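Local coordinates for putative gdp-fucose protein o-fucosyltransferase 1 (Caenorhabditis elegans, PDB 3ZY2), which belongs to the GDP-fucose protein O-fucosyltransferase family of GT-B fold proteins and holds guanosine-5'-diphosphate in a pocket, at residues 6-20 with 33-47. Sequence-based numbering, arbitrary orientation.
Sequences DPNGYIVFCPCMGRF and FAKALDRTLVLPNFI. With GDP (guanosine-5'-diphosphate), chain C.
Ala34, near the end of helix 20-37, meets the tip of Ile11, whose CD1 lies 3.8 Å from Ala34 CB and also reaches the ring of Phe33. A Schellman motif at Asp38 ends the helix and turns the chain into Arg39. The outstretched Arg39 side chain runs across that of Ile11, CD against CG1, and lays one guanidinium face over Asn8 O; its NH1 donates to Tyr10 O (3.3 Å), tilted from the carbonyl plane, and its NH2 to the backbone of Tyr166. Thr40 is gripped by Asp6: OG1 donates to the anti lone pair of OD2 at 2.6 Å, and Arg73 pairs with the same carboxylate. Thr40 N bonds to Gly9 O, Ile11 N to Thr40 O, and Val42 N to Ile11 O (2.8 Å, N-H...O 168°). These bonds join strands 10-13 and 40-42 as parallel neighbours, a beta-alpha-beta unit with helix 20-37 as the crossover. Leu41 CD1 packs on Ile11 CG2, while Val42 lies alongside Val12. Beyond Val42 a water takes over, bridging Val42 O and Phe13 N. Pro44 CG touches the Phe13 ring at CZ (3.7 Å). Phe46 offers a ring face to the edge of Phe20, a residue of the guanosine-5'-diphosphate pocket, in a T-shaped pair, planes at 74°. Ile47 CD1 ends 3.8 Å from Cys14 SG, the sulfur disulfide-bonded to Cys16.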
loop_
_atom_site.group_PDB
_atom_site.type_symbol
_atom_site.label_atom_id
_atom_site.label_comp_id
_atom_site.label_asym_id
_atom_site.label_seq_id
_atom_site.Cartn_x
_atom_site.Cartn_y
_atom_site.Cartn_z
ATOM N N ASP A 6 1.446 -29.844 3.360
ATOM C CA ASP A 6 0.519 -29.270 4.332
ATOM C C ASP A 6 -0.872 -29.048 3.708
ATOM O O ASP A 6 -1.032 -28.223 2.802
ATOM C CB ASP A 6 1.102 -27.955 4.888
ATOM C CG ASP A 6 0.290 -27.370 6.045
ATOM O OD1 ASP A 6 -0.859 -27.814 6.308
ATOM O OD2 ASP A 6 0.807 -26.437 6.698
ATOM N N PRO A 7 -1.887 -29.795 4.198
ATOM C CA PRO A 7 -3.250 -29.645 3.678
ATOM C C PRO A 7 -3.804 -28.232 3.827
ATOM O O PRO A 7 -4.683 -27.842 3.056
ATOM C CB PRO A 7 -4.086 -30.613 4.527
ATOM C CG PRO A 7 -3.209 -31.089 5.626
ATOM C CD PRO A 7 -1.788 -30.795 5.277
ATOM N N ASN A 8 -3.307 -27.486 4.817
ATOM C CA ASN A 8 -3.721 -26.093 5.015
ATOM C C ASN A 8 -3.065 -25.119 4.042
ATOM O O ASN A 8 -3.506 -23.986 3.903
ATOM C CB ASN A 8 -3.429 -25.622 6.442
ATOM C CG ASN A 8 -4.336 -26.267 7.484
ATOM O OD1 ASN A 8 -4.177 -26.020 8.680
ATOM N ND2 ASN A 8 -5.290 -27.093 7.041
ATOM N N GLY A 9 -1.994 -25.555 3.390
ATOM C CA GLY A 9 -1.340 -24.708 2.405
ATOM C C GLY A 9 -0.144 -23.946 2.941
ATOM O O GLY A 9 0.351 -24.217 4.057
ATOM N N TYR A 10 0.305 -22.994 2.131
ATOM C CA TYR A 10 1.580 -22.288 2.342
ATOM C C TYR A 10 1.451 -20.781 2.243
ATOM O O TYR A 10 0.522 -20.248 1.626
ATOM C CB TYR A 10 2.625 -22.751 1.307
ATOM C CG TYR A 10 2.928 -24.209 1.453
ATOM C CD1 TYR A 10 2.100 -25.179 0.854
ATOM C CD2 TYR A 10 4.009 -24.644 2.221
ATOM C CE1 TYR A 10 2.359 -26.529 1.015
ATOM C CE2 TYR A 10 4.264 -25.992 2.382
ATOM C CZ TYR A 10 3.438 -26.924 1.778
ATOM O OH TYR A 10 3.733 -28.250 1.961
ATOM N N ILE A 11 2.415 -20.096 2.851
ATOM C CA ILE A 11 2.618 -18.668 2.654
ATOM C C ILE A 11 4.034 -18.474 2.152
ATOM O O ILE A 11 4.961 -19.046 2.723
ATOM C CB ILE A 11 2.433 -17.875 3.972
ATOM C CG1 ILE A 11 0.974 -17.876 4.411
ATOM C CG2 ILE A 11 2.936 -16.429 3.844
ATOM C CD1 ILE A 11 0.819 -17.611 5.904
ATOM N N VAL A 12 4.193 -17.664 1.115
ATOM C CA VAL A 12 5.529 -17.287 0.609
ATOM C C VAL A 12 5.530 -15.783 0.410
ATOM O O VAL A 12 4.495 -15.197 0.048
ATOM C CB VAL A 12 5.920 -18.064 -0.690
ATOM C CG1 VAL A 12 4.949 -17.786 -1.852
ATOM C CG2 VAL A 12 7.374 -17.758 -1.085
ATOM N N PHE A 13 6.656 -15.140 0.701
ATOM C CA PHE A 13 6.712 -13.675 0.615
ATOM C C PHE A 13 8.108 -13.192 0.317
ATOM O O PHE A 13 9.099 -13.919 0.547
ATOM C CB PHE A 13 6.186 -13.009 1.914
ATOM C CG PHE A 13 7.198 -12.990 3.036
ATOM C CD1 PHE A 13 7.492 -14.151 3.745
ATOM C CD2 PHE A 13 7.868 -11.795 3.350
ATOM C CE1 PHE A 13 8.458 -14.132 4.767
ATOM C CE2 PHE A 13 8.848 -11.769 4.371
ATOM C CZ PHE A 13 9.126 -12.938 5.070
ATOM N N CYS A 14 8.167 -11.963 -0.186
ATOM C CA CYS A 14 9.414 -11.225 -0.347
ATOM C C CYS A 14 9.606 -10.257 0.815
ATOM O O CYS A 14 8.706 -9.436 1.065
ATOM C CB CYS A 14 9.411 -10.413 -1.637
ATOM S SG CYS A 14 10.990 -9.546 -1.840
ATOM N N PRO A 15 10.778 -10.317 1.493
ATOM C CA PRO A 15 11.110 -9.268 2.451
ATOM C C PRO A 15 11.652 -8.103 1.635
ATOM O O PRO A 15 12.859 -7.849 1.601
ATOM C CB PRO A 15 12.206 -9.899 3.324
ATOM C CG PRO A 15 12.816 -10.961 2.492
ATOM C CD PRO A 15 11.882 -11.289 1.333
ATOM N N CYS A 16 10.737 -7.420 0.961
ATOM C CA CYS A 16 11.108 -6.553 -0.151
ATOM C C CYS A 16 11.273 -5.099 0.238
ATOM O O CYS A 16 11.377 -4.234 -0.629
ATOM C CB CYS A 16 10.073 -6.690 -1.280
ATOM S SG CYS A 16 10.551 -7.779 -2.662
ATOM N N MET A 17 11.303 -4.851 1.538
ATOM C CA MET A 17 11.520 -3.507 2.035
ATOM C C MET A 17 12.759 -3.376 2.902
ATOM O O MET A 17 12.918 -4.055 3.914
ATOM C CB MET A 17 10.313 -3.005 2.803
ATOM C CG MET A 17 10.515 -1.594 3.247
ATOM S SD MET A 17 9.024 -0.821 3.829
ATOM C CE MET A 17 8.787 -1.704 5.352
ATOM N N GLY A 18 13.638 -2.486 2.469
ATOM C CA GLY A 18 14.828 -2.148 3.229
ATOM C C GLY A 18 15.904 -3.221 3.296
ATOM O O GLY A 18 15.834 -4.269 2.642
ATOM N N ARG A 19 16.937 -2.925 4.074
ATOM C CA ARG A 19 18.067 -3.820 4.247
ATOM C C ARG A 19 17.826 -4.801 5.391
ATOM O O ARG A 19 16.683 -4.965 5.823
ATOM C CB ARG A 19 19.325 -2.994 4.417
ATOM C CG ARG A 19 19.598 -2.228 3.096
ATOM C CD ARG A 19 20.030 -0.825 3.431
ATOM N NE ARG A 19 21.466 -0.811 3.376
ATOM C CZ ARG A 19 22.270 0.128 3.861
ATOM N NH1 ARG A 19 21.799 1.184 4.530
ATOM N NH2 ARG A 19 23.572 -0.032 3.686
ATOM N N PHE A 20 18.865 -5.515 5.823
ATOM C CA PHE A 20 18.661 -6.705 6.678
ATOM C C PHE A 20 17.864 -6.463 7.944
ATOM O O PHE A 20 16.980 -7.275 8.295
ATOM C CB PHE A 20 19.998 -7.352 7.018
ATOM C CG PHE A 20 19.882 -8.701 7.661
ATOM C CD1 PHE A 20 19.274 -9.759 6.981
ATOM C CD2 PHE A 20 20.430 -8.933 8.920
ATOM C CE1 PHE A 20 19.192 -11.024 7.565
ATOM C CE2 PHE A 20 20.367 -10.170 9.513
ATOM C CZ PHE A 20 19.748 -11.231 8.856
ATOM N N PHE A 33 2.058 -14.183 11.821
ATOM C CA PHE A 33 0.949 -14.265 10.870
ATOM C C PHE A 33 0.723 -15.691 10.356
ATOM O O PHE A 33 -0.422 -16.177 10.338
ATOM C CB PHE A 33 1.229 -13.285 9.730
ATOM C CG PHE A 33 0.204 -13.309 8.608
ATOM C CD1 PHE A 33 -1.068 -12.776 8.800
ATOM C CD2 PHE A 33 0.534 -13.808 7.349
ATOM C CE1 PHE A 33 -2.004 -12.768 7.758
ATOM C CE2 PHE A 33 -0.412 -13.801 6.296
ATOM C CZ PHE A 33 -1.667 -13.271 6.510
ATOM N N ALA A 34 1.802 -16.375 9.959
ATOM C CA ALA A 34 1.715 -17.744 9.438
ATOM C C ALA A 34 1.186 -18.699 10.502
ATOM O O ALA A 34 0.351 -19.556 10.209
ATOM C CB ALA A 34 3.069 -18.229 8.912
ATOM N N LYS A 35 1.661 -18.548 11.738
ATOM C CA LYS A 35 1.215 -19.408 12.828
ATOM C C LYS A 35 -0.273 -19.188 13.063
ATOM O O LYS A 35 -1.026 -20.160 13.240
ATOM C CB LYS A 35 2.015 -19.146 14.106
ATOM C CG LYS A 35 1.670 -20.125 15.260
ATOM C CD LYS A 35 2.546 -19.841 16.456
ATOM C CE LYS A 35 2.458 -20.945 17.505
ATOM N NZ LYS A 35 3.660 -20.901 18.382
ATOM N N ALA A 36 -0.695 -17.924 13.041
ATOM C CA ALA A 36 -2.117 -17.605 13.276
ATOM C C ALA A 36 -3.015 -18.156 12.171
ATOM O O ALA A 36 -4.126 -18.630 12.461
ATOM C CB ALA A 36 -2.311 -16.108 13.444
ATOM N N LEU A 37 -2.546 -18.109 10.921
ATOM C CA LEU A 37 -3.305 -18.666 9.794
ATOM C C LEU A 37 -3.243 -20.194 9.680
ATOM O O LEU A 37 -3.983 -20.796 8.882
ATOM C CB LEU A 37 -2.886 -18.048 8.459
ATOM C CG LEU A 37 -3.487 -16.717 8.019
ATOM C CD1 LEU A 37 -3.290 -16.503 6.519
ATOM C CD2 LEU A 37 -4.952 -16.640 8.383
ATOM N N ASP A 38 -2.362 -20.800 10.474
ATOM C CA ASP A 38 -2.067 -22.232 10.426
ATOM C C ASP A 38 -1.666 -22.723 9.031
ATOM O O ASP A 38 -2.081 -23.787 8.582
ATOM C CB ASP A 38 -3.203 -23.073 11.036
ATOM C CG ASP A 38 -2.715 -24.413 11.559
ATOM O OD1 ASP A 38 -1.484 -24.595 11.730
ATOM O OD2 ASP A 38 -3.572 -25.297 11.802
ATOM N N ARG A 39 -0.818 -21.943 8.368
ATOM C CA ARG A 39 -0.223 -22.332 7.106
ATOM C C ARG A 39 1.282 -22.443 7.327
ATOM O O ARG A 39 1.854 -21.715 8.151
ATOM C CB ARG A 39 -0.480 -21.272 6.035
ATOM C CG ARG A 39 -1.881 -21.365 5.415
ATOM C CD ARG A 39 -2.051 -20.301 4.354
ATOM N NE ARG A 39 -3.372 -20.393 3.716
ATOM C CZ ARG A 39 -3.594 -20.876 2.495
ATOM N NH1 ARG A 39 -2.598 -21.290 1.725
ATOM N NH2 ARG A 39 -4.830 -20.900 2.017
ATOM N N THR A 40 1.908 -23.338 6.581
ATOM C CA THR A 40 3.364 -23.466 6.605
ATOM C C THR A 40 3.997 -22.257 5.927
ATOM O O THR A 40 3.563 -21.851 4.845
ATOM C CB THR A 40 3.813 -24.749 5.898
ATOM O OG1 THR A 40 3.316 -25.870 6.624
ATOM C CG2 THR A 40 5.339 -24.856 5.885
ATOM N N LEU A 41 5.014 -21.674 6.580
ATOM C CA LEU A 41 5.735 -20.535 6.023
ATOM C C LEU A 41 6.936 -20.993 5.226
ATOM O O LEU A 41 7.800 -21.708 5.750
ATOM C CB LEU A 41 6.191 -19.578 7.122
ATOM C CG LEU A 41 6.922 -18.328 6.621
ATOM C CD1 LEU A 41 5.989 -17.479 5.736
ATOM C CD2 LEU A 41 7.474 -17.523 7.806
ATOM N N VAL A 42 7.001 -20.568 3.963
ATOM C CA VAL A 42 8.202 -20.729 3.167
ATOM C C VAL A 42 9.222 -19.708 3.664
ATOM O O VAL A 42 8.945 -18.509 3.701
ATOM C CB VAL A 42 7.952 -20.521 1.648
ATOM C CG1 VAL A 42 9.253 -20.743 0.843
ATOM C CG2 VAL A 42 6.799 -21.442 1.148
ATOM N N LEU A 43 10.386 -20.198 4.083
ATOM C CA LEU A 43 11.387 -19.306 4.657
ATOM C C LEU A 43 11.926 -18.389 3.544
ATOM O O LEU A 43 12.278 -18.851 2.450
ATOM C CB LEU A 43 12.488 -20.125 5.336
ATOM C CG LEU A 43 12.023 -20.898 6.574
ATOM C CD1 LEU A 43 13.023 -22.005 6.920
ATOM C CD2 LEU A 43 11.843 -19.959 7.762
ATOM N N PRO A 44 11.950 -17.060 3.782
ATOM C CA PRO A 44 12.320 -16.134 2.721
ATOM C C PRO A 44 13.801 -16.191 2.390
ATOM O O PRO A 44 14.619 -16.532 3.257
ATOM C CB PRO A 44 12.009 -14.770 3.339
ATOM C CG PRO A 44 12.225 -14.965 4.809
ATOM C CD PRO A 44 11.730 -16.392 5.081
ATOM N N ASN A 45 14.153 -15.876 1.150
ATOM C CA ASN A 45 15.527 -15.454 0.877
ATOM C C ASN A 45 15.663 -14.047 1.415
ATOM O O ASN A 45 14.778 -13.183 1.195
ATOM C CB ASN A 45 15.799 -15.433 -0.614
ATOM C CG ASN A 45 15.873 -16.823 -1.218
ATOM O OD1 ASN A 45 16.326 -17.798 -0.575
ATOM N ND2 ASN A 45 15.452 -16.921 -2.471
ATOM N N PHE A 46 16.734 -13.805 2.158
ATOM C CA PHE A 46 17.063 -12.416 2.502
ATOM C C PHE A 46 17.755 -11.723 1.352
ATOM O O PHE A 46 18.134 -12.367 0.393
ATOM C CB PHE A 46 17.895 -12.372 3.793
ATOM C CG PHE A 46 17.117 -12.841 4.990
ATOM C CD1 PHE A 46 16.182 -11.978 5.568
ATOM C CD2 PHE A 46 17.293 -14.129 5.518
ATOM C CE1 PHE A 46 15.412 -12.376 6.693
ATOM C CE2 PHE A 46 16.506 -14.534 6.654
ATOM C CZ PHE A 46 15.589 -13.647 7.222
ATOM N N ILE A 47 17.878 -10.410 1.439
ATOM C CA ILE A 47 18.301 -9.630 0.296
ATOM C C ILE A 47 19.459 -8.731 0.676
ATOM O O ILE A 47 19.400 -8.023 1.677
ATOM C CB ILE A 47 17.118 -8.801 -0.248
ATOM C CG1 ILE A 47 15.950 -9.723 -0.650
ATOM C CG2 ILE A 47 17.563 -8.010 -1.480
ATOM C CD1 ILE A 47 14.698 -9.010 -1.140
HETATM P PB GDP C . 18.954 0.366 9.765
HETATM O O1B GDP C . 20.215 0.384 10.547
HETATM O O2B GDP C . 17.491 0.127 10.258
HETATM O O3B GDP C . 19.109 0.791 8.180
HETATM O O3A GDP C . 19.420 -1.258 9.444
HETATM P PA GDP C . 19.084 -2.146 8.013
HETATM O O1A GDP C . 20.020 -3.441 8.709
HETATM O O2A GDP C . 17.855 -2.305 7.530
HETATM O "O5'" GDP C . 20.057 -0.958 7.087
HETATM C "C5'" GDP C . 21.174 -1.312 7.630
HETATM C "C4'" GDP C . 22.322 -1.593 6.987
HETATM O "O4'" GDP C . 23.517 -0.986 6.700
HETATM C "C3'" GDP C . 22.574 -2.883 7.433
HETATM O "O3'" GDP C . 21.999 -4.389 6.786
HETATM C "C2'" GDP C . 24.525 -3.554 6.685
HETATM O "O2'" GDP C . 24.230 -3.858 5.395
HETATM C "C1'" GDP C . 24.879 -2.098 6.932
HETATM N N9 GDP C . 25.215 -2.021 8.170
HETATM C C8 GDP C . 24.384 -1.073 9.490
HETATM N N7 GDP C . 25.305 -1.540 10.271
HETATM C C5 GDP C . 26.299 -2.315 10.082
HETATM C C6 GDP C . 27.680 -3.149 10.729
HETATM O O6 GDP C . 27.725 -2.896 11.842
HETATM N N1 GDP C . 28.108 -3.679 9.895
HETATM C C2 GDP C . 28.063 -3.959 8.685
HETATM N N2 GDP C . 28.612 -4.517 8.066
HETATM N N3 GDP C . 26.974 -3.429 7.675
HETATM C C4 GDP C . 26.146 -2.605 8.524
HETATM O O HOH W 1 8.980 -16.595 1.715
#